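Local coordinates for protein cytochrome C (Thioalkalivibrio paradoxus ARh 1, PDB 5N1T) that binds a covalently attached heme c and probably serves in electron transfer, at residues Gly57-Ala60 against Asp61-Ala64. Residues are numbered along the deposited sequence; the frame is centred on the assembly and turned at random.
Sequences GLDA and DQIA
Asp59 and Gln62 hold each other by two reciprocal bonds at the start of helix 60-72. The Asp59 carboxylate accepts the backbone N-H of Gln62 through OD1, a long bond of 3.3 Å between Gln62 N and Asp59 OD1, met nearly end-on to the C-O bond. With chi1 at 60°, CG of Asp59 lies between its backbone N and carbonyl carbon, which brings OD1 up to Gln62 N. In return the Gln62 side chain, extended beyond CG, reaches back to the loop and takes the backbone N-H of Asp59. This bond is nearly straight, 2.7 Å from Asp59 N to Gln62 OE1 with 169° at the hydrogen, and the donor lies in the carbonyl plane of the amide. The two side chains cross at about a right angle, with carboxylate and amide planes 46° apart.

Backbone bonds continue the turn: Ile63 N donates to Asp59 O (3.1 Å) and Ala64 N to Ala60 O (2.8 Å).

Leu58, just before the cap, adds van der Waals contacts. Its methyl CD2 rests beside the Gln62 amide, 3.6 Å from CD2 to NE2 of Gln62, while CD1 makes a purely apolar contact with Ile63 CG1 at 4.0 Å. Leu58 and Ile63 also touch the heme c, so one residue before the cap and one in the first turn both reach the cofactor, and Ile63 belongs to its pocket. Ile63, buried, and Ala64 pack on helix 89-101, Ile63 on Ala96 and Ile99, Ala64 on Ile92 and Ala96.

The negative charge of Asp59 at the N-terminal end of helix 60-72 would probably be stabilised by the helix dipole. The whole is a capping box, with Asp59 as N-cap, starting a helix that borders the heme pocket of this all-helical cytochrome c domain.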
ATOM      1  N   GLY B  57     -20.321  30.811  15.470  1.00 74.48           N
ATOM      2  CA  GLY B  57     -20.296  32.030  16.307  1.00 70.08           C
ATOM      3  C   GLY B  57     -19.557  33.228  15.721  1.00 67.02           C
ATOM      4  O   GLY B  57     -18.783  33.870  16.413  1.00 65.50           O
ATOM      5  N   LEU B  58     -19.803  33.509  14.443  1.00 71.15           N
ATOM      6  CA  LEU B  58     -19.122  34.535  13.653  1.00 71.35           C
ATOM      7  C   LEU B  58     -20.143  35.129  12.709  1.00 69.11           C
ATOM      8  O   LEU B  58     -21.011  34.408  12.202  1.00 73.87           O
ATOM      9  CB  LEU B  58     -18.015  33.914  12.781  1.00 75.14           C
ATOM     10  CG  LEU B  58     -16.612  33.493  13.240  1.00 79.03           C
ATOM     11  CD1 LEU B  58     -15.743  33.111  12.045  1.00 68.76           C
ATOM     12  CD2 LEU B  58     -15.934  34.610  14.015  1.00 71.18           C
ATOM     13  N   ASP B  59     -20.032  36.419  12.432  1.00 64.40           N
ATOM     14  CA  ASP B  59     -20.945  37.046  11.466  1.00 73.65           C
ATOM     15  C   ASP B  59     -20.312  37.267  10.059  1.00 75.36           C
ATOM     16  O   ASP B  59     -19.071  37.176   9.903  1.00 67.68           O
ATOM     17  CB  ASP B  59     -21.569  38.342  12.034  1.00 76.60           C
ATOM     18  CG  ASP B  59     -20.521  39.408  12.394  1.00 76.12           C
ATOM     19  OD1 ASP B  59     -19.570  39.646  11.615  1.00 74.35           O
ATOM     20  OD2 ASP B  59     -20.669  40.028  13.467  1.00 83.29           O
ATOM     21  N   ALA B  60     -21.174  37.572   9.070  1.00 65.26           N
ATOM     22  CA  ALA B  60     -20.796  37.775   7.671  1.00 59.45           C
ATOM     23  C   ALA B  60     -19.479  38.535   7.524  1.00 64.50           C
ATOM     24  O   ALA B  60     -18.539  38.087   6.853  1.00 72.91           O
ATOM     25  CB  ALA B  60     -21.912  38.482   6.930  1.00 52.26           C
ATOM     26  N   ASP B  61     -19.404  39.655   8.218  1.00 70.46           N
ATOM     27  CA  ASP B  61     -18.311  40.580   8.092  1.00 72.54           C
ATOM     28  C   ASP B  61     -17.000  39.930   8.483  1.00 70.11           C
ATOM     29  O   ASP B  61     -16.025  40.028   7.719  1.00 70.66           O
ATOM     30  CB  ASP B  61     -18.611  41.856   8.897  1.00 81.40           C
ATOM     31  CG  ASP B  61     -19.426  42.869   8.099  1.00 85.50           C
ATOM     32  OD1 ASP B  61     -20.445  42.507   7.459  1.00 84.94           O
ATOM     33  OD2 ASP B  61     -19.028  44.046   8.102  1.00 98.98           O
ATOM     34  N   GLN B  62     -16.991  39.247   9.638  1.00 59.94           N
ATOM     35  CA  GLN B  62     -15.800  38.501  10.103  1.00 58.21           C
ATOM     36  C   GLN B  62     -15.358  37.438   9.105  1.00 54.08           C
ATOM     37  O   GLN B  62     -14.168  37.375   8.734  1.00 50.28           O
ATOM     38  CB  GLN B  62     -16.043  37.843  11.452  1.00 55.28           C
ATOM     39  CG  GLN B  62     -16.297  38.825  12.576  1.00 49.04           C
ATOM     40  CD  GLN B  62     -16.881  38.148  13.782  1.00 48.77           C
ATOM     41  OE1 GLN B  62     -17.998  37.621  13.745  1.00 53.69           O
ATOM     42  NE2 GLN B  62     -16.126  38.145  14.868  1.00 49.09           N
ATOM     43  N   ILE B  63     -16.325  36.639   8.644  1.00 51.92           N
ATOM     44  CA  ILE B  63     -16.026  35.587   7.699  1.00 51.73           C
ATOM     45  C   ILE B  63     -15.437  36.209   6.444  1.00 54.27           C
ATOM     46  O   ILE B  63     -14.311  35.885   6.084  1.00 58.46           O
ATOM     47  CB  ILE B  63     -17.215  34.673   7.384  1.00 51.39           C
ATOM     48  CG1 ILE B  63     -17.626  33.885   8.660  1.00 54.42           C
ATOM     49  CG2 ILE B  63     -16.836  33.745   6.220  1.00 46.09           C
ATOM     50  CD1 ILE B  63     -18.972  33.139   8.597  1.00 46.98           C
ATOM     51  N   ALA B  64     -16.158  37.134   5.818  1.00 55.74           N
ATOM     52  CA  ALA B  64     -15.683  37.710   4.555  1.00 57.72           C
ATOM     53  C   ALA B  64     -14.290  38.316   4.746  1.00 58.69           C
ATOM     54  O   ALA B  64     -13.400  38.059   3.956  1.00 57.86           O
ATOM     55  CB  ALA B  64     -16.676  38.745   3.996  1.00 51.52           C
TER